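Ribonucleoside-diphosphate reductase small chain 2 (Saccharomyces cerevisiae, PDB 1JK0) pairs with the other small subunit of ribonucleotide reductase and is required for its folding and its assembly with the large subunits that make deoxyribonucleotides. Local coordinates at residues L27-N31 with Q107-P111; I40-W46 with N110-S115; A48-E53 with S115-F119; M123-Y127 with D219-Y223; Y175-V180 with L230-L234. All blocks are in the same frame, centred on the assembly; numbering follows the deposited sequence.

Contact 1: L27-N31 with Q107-P111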
# COMPACT_ATOMS: atom_id res chain seq x y z
N LEU B 27 -22.19 1.54 0.43
CA LEU B 27 -20.88 1.33 1.04
C LEU B 27 -20.19 0.13 0.40
O LEU B 27 -19.04 0.21 0.01
CB LEU B 27 -21.08 1.08 2.54
CG LEU B 27 -20.08 1.68 3.53
CD1 LEU B 27 -19.98 3.17 3.33
CD2 LEU B 27 -20.53 1.37 4.94
N LEU B 28 -20.92 -0.97 0.31
CA LEU B 28 -20.40 -2.21 -0.28
C LEU B 28 -20.57 -2.18 -1.77
O LEU B 28 -20.01 -3.01 -2.49
CB LEU B 28 -21.17 -3.40 0.27
CG LEU B 28 -21.12 -3.52 1.79
CD1 LEU B 28 -22.21 -4.48 2.25
CD2 LEU B 28 -19.73 -3.98 2.22
N MET B 29 -21.37 -1.23 -2.23
CA MET B 29 -21.66 -1.08 -3.65
C MET B 29 -20.49 -0.48 -4.40
O MET B 29 -19.46 -0.12 -3.82
CB MET B 29 -22.88 -0.18 -3.82
CG MET B 29 -23.98 -0.75 -4.68
SD MET B 29 -25.48 0.23 -4.47
CE MET B 29 -25.08 1.66 -5.53
N GLU B 30 -20.66 -0.38 -5.72
CA GLU B 30 -19.65 0.17 -6.60
C GLU B 30 -19.54 1.68 -6.45
O GLU B 30 -20.42 2.33 -5.87
CB GLU B 30 -19.98 -0.17 -8.05
CG GLU B 30 -20.02 -1.66 -8.36
CD GLU B 30 -20.48 -1.95 -9.78
OE1 GLU B 30 -19.97 -1.28 -10.71
OE2 GLU B 30 -21.33 -2.85 -9.96
N ASN B 31 -18.44 2.22 -6.97
CA ASN B 31 -18.15 3.65 -6.95
C ASN B 31 -17.57 4.01 -8.32
O ASN B 31 -17.19 5.15 -8.57
CB ASN B 31 -17.12 3.98 -5.84
CG ASN B 31 -17.77 4.55 -4.57
OD1 ASN B 31 -18.71 3.96 -4.00
ND2 ASN B 31 -17.26 5.69 -4.11
N GLN B 107 -13.86 -5.12 0.66
CA GLN B 107 -15.30 -5.01 0.60
C GLN B 107 -15.78 -3.57 0.57
O GLN B 107 -16.83 -3.26 0.01
CB GLN B 107 -15.90 -5.74 1.78
CG GLN B 107 -15.39 -7.15 1.92
CD GLN B 107 -16.21 -7.95 2.89
OE1 GLN B 107 -17.39 -8.18 2.65
NE2 GLN B 107 -15.59 -8.38 3.99
N LEU B 108 -15.01 -2.68 1.19
CA LEU B 108 -15.33 -1.27 1.26
C LEU B 108 -14.91 -0.61 -0.06
O LEU B 108 -13.75 -0.25 -0.24
CB LEU B 108 -14.58 -0.66 2.43
CG LEU B 108 -15.01 0.74 2.84
CD1 LEU B 108 -16.49 0.79 3.14
CD2 LEU B 108 -14.21 1.15 4.05
N GLN B 109 -15.87 -0.43 -0.97
CA GLN B 109 -15.59 0.14 -2.29
C GLN B 109 -15.43 1.66 -2.48
O GLN B 109 -16.27 2.29 -3.10
CB GLN B 109 -16.65 -0.34 -3.29
CG GLN B 109 -16.83 -1.86 -3.34
CD GLN B 109 -15.62 -2.58 -3.91
OE1 GLN B 109 -15.32 -2.50 -5.10
NE2 GLN B 109 -14.90 -3.29 -3.04
N ASN B 110 -14.35 2.23 -1.95
CA ASN B 110 -14.07 3.65 -2.14
C ASN B 110 -12.67 4.04 -1.68
O ASN B 110 -12.11 3.44 -0.75
CB ASN B 110 -15.14 4.54 -1.49
CG ASN B 110 -15.25 4.34 -0.01
OD1 ASN B 110 -15.99 3.48 0.45
ND2 ASN B 110 -14.51 5.14 0.76
N PRO B 111 -12.08 5.07 -2.32
CA PRO B 111 -10.74 5.58 -2.02
C PRO B 111 -10.60 6.02 -0.58
O PRO B 111 -9.56 5.84 0.05
CB PRO B 111 -10.58 6.76 -2.97
CG PRO B 111 -11.70 6.59 -3.98
CD PRO B 111 -12.81 6.02 -3.18
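Leu27 and Leu108 meet with their side chains crossing at a slant. The branch carbon Leu27 CG lies 3.7 Å from the methyl Leu108 CD1. The CB of Leu108 sets off away from segment 27-31. Its CG stands anti to the backbone N (chi1 -168°), and from there CD1 is carried back to Leu27. Leu28 also starts out pointing away and then returns. Its methyl Leu28 CD2 rests 3.7 Å from the backbone oxygen Gln107 O and 4.2 Å from Gln107 CB. The backbones come near each other here, with Leu28 CA and Leu108 CA 5.4 Å apart. One weak hydrogen bond runs between the loops, from Gln109 N to Leu27 O (3.4 Å, 144°).

Segment 107-111 is the corner between helix 101-107 and helix 111-138 of the ferritin-like R2 fold. Gln109 is the centre of an inverse gamma turn, closed by Asn110 N on Leu108 O at 3.1 Å. Asn110 is the N-cap residue of helix 111-138. Loop 27-31 packs against this corner.

Gln109 points its CB at the loop. With its CG beside the backbone N (chi1 -53°), Gln109 CG lies 3.5 Å from the backbone oxygen Leu28 O. At the far end the Asn31 side chain runs beside that of Asn110, but Asn31 is poorly ordered. Tyr175 of helix 175-188 touches Leu28, Gln107 and Leu108 together. Gln107 OE1 is hydrogen-bonded to Arg178 NH2, while Leu108 also packs on Phe226 and Leu230 of helix 207-232.

Contact 2: I40-W46 with N110-S115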
# COMPACT_ATOMS: atom_id res chain seq x y z
N ILE B 40 -14.69 14.83 -2.43
CA ILE B 40 -14.98 13.74 -1.49
C ILE B 40 -16.44 13.35 -1.31
O ILE B 40 -17.29 14.20 -1.01
CB ILE B 40 -14.38 14.02 -0.09
CG1 ILE B 40 -12.90 13.68 -0.08
CG2 ILE B 40 -15.04 13.14 0.96
CD1 ILE B 40 -11.99 14.84 -0.35
N LYS B 41 -16.73 12.06 -1.47
CA LYS B 41 -18.09 11.56 -1.30
C LYS B 41 -18.32 11.00 0.10
O LYS B 41 -19.46 10.97 0.57
CB LYS B 41 -18.40 10.48 -2.33
CG LYS B 41 -19.89 10.14 -2.40
CD LYS B 41 -20.16 8.91 -3.26
CE LYS B 41 -21.65 8.76 -3.54
NZ LYS B 41 -22.19 9.87 -4.39
N TYR B 42 -17.26 10.56 0.77
CA TYR B 42 -17.38 10.01 2.12
C TYR B 42 -16.59 10.84 3.13
O TYR B 42 -15.54 10.40 3.64
CB TYR B 42 -16.90 8.57 2.15
CG TYR B 42 -17.74 7.64 1.32
CD1 TYR B 42 -17.43 7.42 -0.02
CD2 TYR B 42 -18.88 7.03 1.84
CE1 TYR B 42 -18.23 6.61 -0.83
CE2 TYR B 42 -19.70 6.21 1.05
CZ TYR B 42 -19.37 6.01 -0.29
OH TYR B 42 -20.18 5.25 -1.11
N HIS B 43 -17.15 12.01 3.45
CA HIS B 43 -16.53 12.95 4.37
C HIS B 43 -16.13 12.36 5.71
O HIS B 43 -15.05 12.64 6.22
CB HIS B 43 -17.46 14.14 4.58
CG HIS B 43 -17.81 14.86 3.32
ND1 HIS B 43 -16.86 15.47 2.53
CD2 HIS B 43 -18.99 15.03 2.68
CE1 HIS B 43 -17.45 15.98 1.46
NE2 HIS B 43 -18.74 15.73 1.53
N GLU B 44 -17.02 11.56 6.27
CA GLU B 44 -16.81 10.92 7.56
C GLU B 44 -15.60 9.99 7.60
O GLU B 44 -14.70 10.21 8.41
CB GLU B 44 -18.07 10.13 7.96
CG GLU B 44 -19.16 10.01 6.87
CD GLU B 44 -18.75 9.26 5.60
OE1 GLU B 44 -19.46 8.33 5.20
OE2 GLU B 44 -17.72 9.58 5.01
N ILE B 45 -15.55 8.97 6.74
CA ILE B 45 -14.40 8.07 6.77
C ILE B 45 -13.12 8.81 6.38
O ILE B 45 -12.05 8.49 6.90
CB ILE B 45 -14.58 6.80 5.88
CG1 ILE B 45 -14.67 7.18 4.42
CG2 ILE B 45 -15.85 6.05 6.26
CD1 ILE B 45 -15.06 6.01 3.54
N TRP B 46 -13.24 9.82 5.51
CA TRP B 46 -12.07 10.61 5.07
C TRP B 46 -11.46 11.36 6.25
O TRP B 46 -10.24 11.37 6.43
CB TRP B 46 -12.47 11.61 3.96
CG TRP B 46 -11.33 12.40 3.28
CD1 TRP B 46 -11.23 13.77 3.16
CD2 TRP B 46 -10.24 11.87 2.49
NE1 TRP B 46 -10.17 14.12 2.35
CE2 TRP B 46 -9.55 12.98 1.93
CE3 TRP B 46 -9.79 10.58 2.21
CZ2 TRP B 46 -8.43 12.82 1.10
CZ3 TRP B 46 -8.66 10.43 1.37
CH2 TRP B 46 -8.01 11.54 0.83
N ASN B 110 -14.35 2.23 -1.95
CA ASN B 110 -14.07 3.65 -2.14
C ASN B 110 -12.67 4.04 -1.68
O ASN B 110 -12.11 3.44 -0.75
CB ASN B 110 -15.14 4.54 -1.49
CG ASN B 110 -15.25 4.34 -0.01
OD1 ASN B 110 -15.99 3.48 0.45
ND2 ASN B 110 -14.51 5.14 0.76
N PRO B 111 -12.08 5.07 -2.32
CA PRO B 111 -10.74 5.58 -2.02
C PRO B 111 -10.60 6.02 -0.58
O PRO B 111 -9.56 5.84 0.05
CB PRO B 111 -10.58 6.76 -2.97
CG PRO B 111 -11.70 6.59 -3.98
CD PRO B 111 -12.81 6.02 -3.18
N GLU B 112 -11.66 6.62 -0.05
CA GLU B 112 -11.63 7.09 1.33
C GLU B 112 -11.33 5.92 2.27
O GLU B 112 -10.31 5.91 2.95
CB GLU B 112 -12.96 7.79 1.68
CG GLU B 112 -13.23 9.13 0.94
CD GLU B 112 -14.12 9.00 -0.32
OE1 GLU B 112 -14.74 10.03 -0.71
OE2 GLU B 112 -14.19 7.90 -0.93
N GLY B 113 -12.21 4.91 2.28
CA GLY B 113 -12.02 3.75 3.14
C GLY B 113 -10.74 2.95 2.94
O GLY B 113 -10.06 2.60 3.91
N LYS B 114 -10.39 2.66 1.70
CA LYS B 114 -9.18 1.89 1.46
C LYS B 114 -7.94 2.65 1.91
O LYS B 114 -6.93 2.05 2.24
CB LYS B 114 -9.06 1.54 -0.02
CG LYS B 114 -10.13 0.61 -0.50
CD LYS B 114 -10.07 0.48 -2.02
CE LYS B 114 -11.35 -0.14 -2.56
NZ LYS B 114 -11.52 -1.55 -2.11
N SER B 115 -8.01 3.98 1.92
CA SER B 115 -6.86 4.74 2.38
C SER B 115 -6.71 4.53 3.88
O SER B 115 -5.60 4.34 4.39
CB SER B 115 -7.05 6.23 2.08
OG SER B 115 -7.19 6.41 0.68
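Glu112 reaches from the first turn of helix 111-138 to the backbone of Lys41 and Tyr42, just before helix 43-54. It has by far the most surface buried here. Its CG lies beside the backbone N, and the chain bends at chi2 (97°) to bring the carboxylate to these amides. OE1 accepts two hydrogen bonds. Lys41 N meets Glu112 OE1 at 2.9 Å, nearly end-on to the C-O bond. Tyr42 N meets Glu112 OE1 at 3.0 Å (159°), from above the carboxylate plane. Tyr42 is the N-cap residue of helix 43-54, so a side chain from the start of helix 111-138 holds the entry to helix 43-54.

Ile45 comes second in buried area. It fits against the stem of Glu112, with its CG1 on Glu112 CB. Its methyl CD1 reaches on to Asn110 and to the backbone N of Gly113. Trp46 crosses the same stem at about a right angle, its CE3 3.9 Å from Glu112 CG. The Tyr42 ring stacks on the Asn110 amide, the planes 22° apart, with Asn110 OD1 4.0 Å above the ring plane and out toward its rim. The Glu112 carboxylate stands at the edge of the same ring and nearly at right angles to it. Ile45 also packs on Phe226, Leu229 and Leu230 of helix 207-232, while Trp46 touches an acidic side chain of the neighbouring subunit.

Glu112 OE2 accepts from Asn110 ND2 (3.3 Å) and forms a salt bridge with Arg34. With both oxygens of this buried carboxylate held by donors, one of them an arginine, Glu112 is probably ionised.

Contact 3: A48-E53 with S115-F119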
# COMPACT_ATOMS: atom_id res chain seq x y z
N ALA B 48 -11.76 10.50 9.17
CA ALA B 48 -11.20 9.48 10.04
C ALA B 48 -9.79 9.16 9.55
O ALA B 48 -8.87 9.02 10.35
CB ALA B 48 -12.06 8.23 10.02
N TYR B 49 -9.62 9.04 8.24
CA TYR B 49 -8.31 8.74 7.67
C TYR B 49 -7.33 9.88 7.95
O TYR B 49 -6.19 9.62 8.35
CB TYR B 49 -8.43 8.47 6.16
CG TYR B 49 -7.10 8.49 5.43
CD1 TYR B 49 -6.10 7.56 5.72
CD2 TYR B 49 -6.83 9.49 4.48
CE1 TYR B 49 -4.86 7.63 5.08
CE2 TYR B 49 -5.60 9.56 3.83
CZ TYR B 49 -4.61 8.63 4.14
OH TYR B 49 -3.39 8.72 3.52
N LYS B 50 -7.76 11.12 7.76
CA LYS B 50 -6.88 12.27 8.02
C LYS B 50 -6.43 12.30 9.47
O LYS B 50 -5.29 12.64 9.77
CB LYS B 50 -7.59 13.58 7.69
CG LYS B 50 -7.73 13.79 6.20
CD LYS B 50 -6.35 13.86 5.54
CE LYS B 50 -6.41 13.80 4.04
NZ LYS B 50 -5.04 13.98 3.48
N LYS B 51 -7.33 11.90 10.35
CA LYS B 51 -7.03 11.89 11.76
C LYS B 51 -5.93 10.89 12.12
O LYS B 51 -5.05 11.20 12.93
CB LYS B 51 -8.30 11.63 12.56
CG LYS B 51 -8.16 11.95 14.03
CD LYS B 51 -9.42 11.62 14.82
CE LYS B 51 -9.23 12.00 16.28
NZ LYS B 51 -8.96 13.47 16.42
N VAL B 52 -5.97 9.68 11.55
CA VAL B 52 -4.92 8.73 11.89
C VAL B 52 -3.65 9.08 11.13
O VAL B 52 -2.56 8.83 11.62
CB VAL B 52 -5.33 7.23 11.60
CG1 VAL B 52 -6.60 6.90 12.35
CG2 VAL B 52 -5.50 6.99 10.12
N GLU B 53 -3.79 9.68 9.94
CA GLU B 53 -2.63 10.07 9.13
C GLU B 53 -1.80 11.12 9.89
O GLU B 53 -0.58 11.12 9.84
CB GLU B 53 -3.07 10.64 7.77
CG GLU B 53 -1.94 10.73 6.70
CD GLU B 53 -2.35 11.51 5.43
OE1 GLU B 53 -3.56 11.72 5.19
OE2 GLU B 53 -1.46 11.90 4.65
N SER B 115 -8.01 3.98 1.92
CA SER B 115 -6.86 4.74 2.38
C SER B 115 -6.71 4.53 3.88
O SER B 115 -5.60 4.34 4.39
CB SER B 115 -7.05 6.23 2.08
OG SER B 115 -7.19 6.41 0.68
N PHE B 116 -7.83 4.55 4.60
CA PHE B 116 -7.78 4.37 6.04
C PHE B 116 -7.20 2.99 6.36
O PHE B 116 -6.34 2.86 7.24
CB PHE B 116 -9.17 4.53 6.67
CG PHE B 116 -9.18 4.36 8.17
CD1 PHE B 116 -8.97 3.12 8.75
CD2 PHE B 116 -9.30 5.47 9.00
CE1 PHE B 116 -8.88 2.98 10.14
CE2 PHE B 116 -9.21 5.34 10.38
CZ PHE B 116 -9.00 4.09 10.95
N TYR B 117 -7.67 1.98 5.64
CA TYR B 117 -7.21 0.61 5.85
C TYR B 117 -5.74 0.40 5.52
O TYR B 117 -5.02 -0.27 6.26
CB TYR B 117 -8.08 -0.37 5.04
CG TYR B 117 -9.37 -0.72 5.75
CD1 TYR B 117 -9.38 -0.93 7.13
CD2 TYR B 117 -10.57 -0.84 5.05
CE1 TYR B 117 -10.53 -1.25 7.80
CE2 TYR B 117 -11.74 -1.18 5.72
CZ TYR B 117 -11.72 -1.38 7.10
OH TYR B 117 -12.86 -1.74 7.79
N GLY B 118 -5.30 0.97 4.40
CA GLY B 118 -3.91 0.84 4.02
C GLY B 118 -3.02 1.44 5.09
O GLY B 118 -1.87 0.99 5.29
N PHE B 119 -3.54 2.44 5.79
CA PHE B 119 -2.78 3.11 6.83
C PHE B 119 -2.73 2.25 8.07
O PHE B 119 -1.70 2.13 8.73
CB PHE B 119 -3.42 4.43 7.20
CG PHE B 119 -2.48 5.40 7.83
CD1 PHE B 119 -1.59 6.11 7.05
CD2 PHE B 119 -2.47 5.58 9.20
CE1 PHE B 119 -0.69 7.00 7.63
CE2 PHE B 119 -1.56 6.47 9.78
CZ PHE B 119 -0.67 7.17 8.99
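Helix 43-54 packs beside helix 111-138 at this contact, with Tyr49 and Val52 facing Ser115, Phe116 and Phe119. The two short segments run in roughly the same direction, 27° apart, and their axes approach to 9.2 Å. The backbones are closest at Tyr49 and Phe116, whose CA atoms are 4.7 Å apart. The Tyr49 ring lies flat over Ser115 in a CH-pi contact. Ser115 CB sits 3.8 Å from the ring centroid and only 2° off the ring normal. The ring gets there because Tyr49 CG is anti to the backbone N (chi1 165°). Phe119 CB comes to the edge of the same ring.

Both helices belong to the ferritin-like bundle of the R2 small chain, and this is one of its apolar seams. Val52 divides its two methyls between two rings. CG1 lies 3.6 Å from Phe116 CE2, while CG2 lies 3.5 Å from Phe119 CD2. Val52 and Phe119 run alongside each other, pointing opposite ways. The Phe119 ring continues to the next residue, taking Glu53 N over one face. Its CZ is 3.5 Å from Glu53 CA. Phe116 turns an edge to the peptide between Ala48 and Tyr49, and its CD2 is 4.0 Å from Ala48 CB.

No hydrogen bond crosses between the segments. Ser115 OG is hydrogen-bonded within its own helix, to Pro111 O. Phe116 stacks on Phe226 of helix 207-232. Tyr49 and Phe119 also meet apolar side chains of the neighbouring subunit, and Lys50 makes salt bridges to acidic side chains there.

Contact 4: M123-Y127 with D219-Y223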
# COMPACT_ATOMS: atom_id res chain seq x y z
N MET B 123 0.55 0.86 10.00
CA MET B 123 0.88 1.13 11.40
C MET B 123 1.06 -0.16 12.22
O MET B 123 1.83 -0.19 13.18
CB MET B 123 -0.22 1.98 12.05
CG MET B 123 -0.22 3.45 11.65
SD MET B 123 1.39 4.26 11.84
CE MET B 123 1.57 4.36 13.61
N GLU B 124 0.33 -1.21 11.85
CA GLU B 124 0.40 -2.48 12.57
C GLU B 124 1.79 -3.06 12.53
O GLU B 124 2.22 -3.69 13.49
CB GLU B 124 -0.57 -3.50 11.99
CG GLU B 124 -1.98 -3.42 12.55
CD GLU B 124 -1.99 -3.50 14.06
OE1 GLU B 124 -1.07 -4.15 14.63
OE2 GLU B 124 -2.92 -2.95 14.69
N ASN B 125 2.49 -2.84 11.41
CA ASN B 125 3.84 -3.33 11.26
C ASN B 125 4.81 -2.58 12.15
O ASN B 125 5.80 -3.15 12.61
CB ASN B 125 4.28 -3.24 9.80
CG ASN B 125 3.55 -4.24 8.94
OD1 ASN B 125 3.21 -5.33 9.41
ND2 ASN B 125 3.32 -3.89 7.67
N ILE B 126 4.53 -1.31 12.41
CA ILE B 126 5.37 -0.51 13.28
C ILE B 126 5.15 -1.02 14.72
O ILE B 126 6.11 -1.09 15.51
CB ILE B 126 5.01 0.98 13.17
CG1 ILE B 126 5.41 1.50 11.78
CG2 ILE B 126 5.70 1.79 14.27
CD1 ILE B 126 4.95 2.92 11.45
N TYR B 127 3.91 -1.39 15.05
CA TYR B 127 3.63 -1.91 16.39
C TYR B 127 4.42 -3.21 16.53
O TYR B 127 5.09 -3.43 17.53
CB TYR B 127 2.13 -2.19 16.58
CG TYR B 127 1.22 -1.00 16.36
CD1 TYR B 127 -0.12 -1.17 15.99
CD2 TYR B 127 1.71 0.31 16.48
CE1 TYR B 127 -0.93 -0.09 15.74
CE2 TYR B 127 0.90 1.40 16.22
CZ TYR B 127 -0.42 1.20 15.85
OH TYR B 127 -1.22 2.29 15.55
N ASP B 219 -4.48 4.49 18.75
CA ASP B 219 -4.72 4.05 17.38
C ASP B 219 -5.67 2.87 17.33
O ASP B 219 -6.53 2.78 16.44
CB ASP B 219 -3.41 3.66 16.70
CG ASP B 219 -2.37 4.77 16.75
OD1 ASP B 219 -2.75 5.93 17.02
OD2 ASP B 219 -1.18 4.47 16.51
N ARG B 220 -5.52 1.94 18.27
CA ARG B 220 -6.38 0.77 18.29
C ARG B 220 -7.80 1.25 18.53
O ARG B 220 -8.76 0.70 17.99
CB ARG B 220 -5.91 -0.21 19.38
CG ARG B 220 -4.63 -0.97 19.03
CD ARG B 220 -4.88 -1.95 17.89
NE ARG B 220 -3.66 -2.57 17.35
CZ ARG B 220 -2.80 -3.30 18.05
NH1 ARG B 220 -1.74 -3.81 17.44
NH2 ARG B 220 -2.97 -3.50 19.35
N GLY B 221 -7.93 2.29 19.34
CA GLY B 221 -9.24 2.83 19.62
C GLY B 221 -9.83 3.35 18.33
O GLY B 221 -10.99 3.03 18.01
N ALA B 222 -9.05 4.14 17.59
CA ALA B 222 -9.50 4.70 16.32
C ALA B 222 -9.85 3.59 15.35
O ALA B 222 -10.90 3.62 14.72
CB ALA B 222 -8.43 5.58 15.72
N TYR B 223 -8.97 2.59 15.22
CA TYR B 223 -9.27 1.50 14.30
C TYR B 223 -10.58 0.81 14.69
O TYR B 223 -11.28 0.28 13.83
CB TYR B 223 -8.12 0.46 14.26
CG TYR B 223 -6.75 1.01 13.91
CD1 TYR B 223 -5.61 0.38 14.38
CD2 TYR B 223 -6.60 2.16 13.15
CE1 TYR B 223 -4.34 0.88 14.11
CE2 TYR B 223 -5.34 2.67 12.87
CZ TYR B 223 -4.22 2.02 13.36
OH TYR B 223 -2.96 2.53 13.14
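Glu124 and Arg220 form a salt bridge between helix 111-138 and helix 207-232, two long helices of the ferritin-like bundle. The short segments run roughly antiparallel, with an angle of 148° between their directions. Their axes are 12.5 Å apart, so side chains do the bridging.

Arg220 grips the carboxylate side-on with two nitrogens. NE binds Glu124 OE2 at 2.8 Å. NH1 binds Glu124 OE1 at 2.9 Å, also with a fairly straight bond. Each oxygen uses its syn lone pair, and the two groups are nearly coplanar (9°). A weak bond joins Arg220 NH1 to Glu124 OE2. Both chains bend at chi2, which helps bring the charged ends together. Arg220 NH2 has a weak hydrogen bond to Tyr194 OH, and a long, weak ion pair links Arg220 to Glu186. The side chain of Arg220 is also about 4 Å from that of Tyr131, the predicted active-site residue.

Asp219 OD2 accepts a hydrogen bond from Trp57 NE1. Tyr127 OH points at the same oxygen, but the modelled distance is too short to be trusted. The Tyr127 ring stands almost perpendicular to the guanidinium, with Tyr127 CD1 3.4 Å from Arg220 NH1. Tyr127 and Tyr223 reach toward each other and meet at their ring edges, Tyr127 CE1 to Tyr223 CE1 at 3.9 Å. Met123 lies across the end of Tyr223, its CB 4.2 Å from Tyr223 CZ. Over the centre of the Tyr127 ring sits the backbone oxygen Met123 O, 3.2 Å above the plane.

Contact 5: Y175-V180 with L230-L234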
# COMPACT_ATOMS: atom_id res chain seq x y z
N TYR B 175 -21.99 -8.61 6.40
CA TYR B 175 -21.03 -7.51 6.54
C TYR B 175 -21.16 -6.76 7.86
O TYR B 175 -20.17 -6.54 8.56
CB TYR B 175 -21.18 -6.53 5.38
CG TYR B 175 -20.21 -5.38 5.45
CD1 TYR B 175 -18.84 -5.59 5.41
CD2 TYR B 175 -20.67 -4.06 5.56
CE1 TYR B 175 -17.94 -4.54 5.49
CE2 TYR B 175 -19.78 -3.00 5.64
CZ TYR B 175 -18.42 -3.25 5.61
OH TYR B 175 -17.53 -2.21 5.68
N ALA B 176 -22.38 -6.37 8.19
CA ALA B 176 -22.61 -5.65 9.43
C ALA B 176 -22.10 -6.48 10.59
O ALA B 176 -21.46 -5.96 11.50
CB ALA B 176 -24.08 -5.36 9.61
N GLU B 177 -22.37 -7.78 10.55
CA GLU B 177 -21.92 -8.68 11.60
C GLU B 177 -20.40 -8.70 11.69
O GLU B 177 -19.82 -8.38 12.74
CB GLU B 177 -22.45 -10.09 11.35
CG GLU B 177 -23.91 -10.26 11.73
CD GLU B 177 -24.48 -11.61 11.35
OE1 GLU B 177 -25.68 -11.83 11.61
OE2 GLU B 177 -23.73 -12.44 10.79
N ARG B 178 -19.75 -9.05 10.58
CA ARG B 178 -18.29 -9.10 10.53
C ARG B 178 -17.70 -7.80 11.07
O ARG B 178 -16.63 -7.78 11.65
CB ARG B 178 -17.80 -9.30 9.10
CG ARG B 178 -18.38 -10.51 8.40
CD ARG B 178 -17.53 -10.91 7.20
NE ARG B 178 -17.84 -10.18 5.97
CZ ARG B 178 -18.90 -10.42 5.21
NH1 ARG B 178 -19.75 -11.37 5.56
NH2 ARG B 178 -19.09 -9.74 4.09
N LEU B 179 -18.41 -6.69 10.85
CA LEU B 179 -17.93 -5.41 11.34
C LEU B 179 -17.92 -5.41 12.87
O LEU B 179 -16.89 -5.14 13.48
CB LEU B 179 -18.82 -4.28 10.81
CG LEU B 179 -18.18 -3.19 9.96
CD1 LEU B 179 -17.01 -3.70 9.14
CD2 LEU B 179 -19.25 -2.62 9.06
N VAL B 180 -19.05 -5.74 13.48
CA VAL B 180 -19.14 -5.77 14.94
C VAL B 180 -18.07 -6.70 15.54
O VAL B 180 -17.41 -6.36 16.53
CB VAL B 180 -20.54 -6.22 15.40
CG1 VAL B 180 -20.62 -6.19 16.92
CG2 VAL B 180 -21.61 -5.30 14.81
N LEU B 230 -18.32 2.77 10.08
CA LEU B 230 -18.83 2.11 8.88
C LEU B 230 -20.21 1.56 9.23
O LEU B 230 -21.21 1.92 8.61
CB LEU B 230 -17.91 0.97 8.45
CG LEU B 230 -16.55 1.45 7.95
CD1 LEU B 230 -15.71 0.27 7.52
CD2 LEU B 230 -16.75 2.42 6.79
N PHE B 231 -20.24 0.71 10.25
CA PHE B 231 -21.50 0.13 10.70
C PHE B 231 -22.59 1.20 10.71
O PHE B 231 -23.64 1.05 10.09
CB PHE B 231 -21.33 -0.44 12.11
CG PHE B 231 -22.54 -1.19 12.60
CD1 PHE B 231 -22.75 -2.51 12.20
CD2 PHE B 231 -23.47 -0.58 13.42
CE1 PHE B 231 -23.87 -3.21 12.62
CE2 PHE B 231 -24.60 -1.26 13.85
CZ PHE B 231 -24.81 -2.58 13.45
N ALA B 232 -22.32 2.30 11.41
CA ALA B 232 -23.28 3.39 11.50
C ALA B 232 -23.88 3.78 10.16
O ALA B 232 -25.04 4.14 10.07
CB ALA B 232 -22.63 4.59 12.13
N HIS B 233 -23.08 3.70 9.10
CA HIS B 233 -23.59 4.07 7.79
C HIS B 233 -24.29 2.95 7.04
O HIS B 233 -24.62 3.09 5.87
CB HIS B 233 -22.45 4.66 6.96
CG HIS B 233 -21.89 5.92 7.53
ND1 HIS B 233 -22.44 6.53 8.65
CD2 HIS B 233 -20.84 6.69 7.17
CE1 HIS B 233 -21.75 7.61 8.95
NE2 HIS B 233 -20.77 7.73 8.06
N LEU B 234 -24.52 1.84 7.72
CA LEU B 234 -25.19 0.71 7.10
C LEU B 234 -26.69 0.92 7.19
O LEU B 234 -27.22 1.20 8.27
CB LEU B 234 -24.78 -0.57 7.81
CG LEU B 234 -24.09 -1.66 6.98
CD1 LEU B 234 -23.16 -1.06 5.92
CD2 LEU B 234 -23.34 -2.55 7.93
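Ala176 and Leu179 pack against Phe231 and Leu234, where the start of helix 175-188 meets the end of helix 207-232 in the ferritin-like bundle. The contact is apolar, with no hydrogen bond across it. Ala176 CB fits between two partners, Leu234 CD2 at 3.4 Å and Phe231 CE1 at 3.7 Å. Ala176 CA and Phe231 CA are 6.0 Å apart, the closest approach of the backbones. One turn on, Val180 CG2 touches the same ring atom, Phe231 CE1, at 3.8 Å. The ring reaches both because Phe231 CG is anti to its own N (chi1 -174°). Leu179 CD2 touches Leu230 CB at 3.9 Å.

Leu234 lies just past the helix end, where the chain turns back and aims its side chain at helix 175-188. Its methyl CD1 comes in the plane of the Tyr175 ring, at the edge. In the next shell, Phe289 meets Phe231 edge-to-face, and Ile243 of helix 240-258 packs on both Phe231 and Val180. Phe104 of helix 101-107 lies on Leu179. Glu22 accepts a hydrogen bond from Tyr175 N. At the far end of the Tyr175 ring, OH lies 3.6 Å from Leu230 CD1.

Overall arrangement
From the N terminus, contact 1 first closes a long loop, bringing the corner before helix 111-138 back to 27-31. Contact 2 starts later and ends on the same corner, sharing Asn110 and Pro111. Contact 3 follows further along helices 43-54 and 111-138; its segments alternate along the chain with those of contacts 1 and 2. Contacts 4 and 5 open only after these have closed, and they cross each other. Contact 4 ties the middle of helix 111-138 to helix 207-232. Contact 5 ties the end of helix 207-232 to helix 175-188. Contact 5 touches contact 1 through Gln107 and Arg178, and contact 3 touches contact 4 through Phe116 and Tyr223.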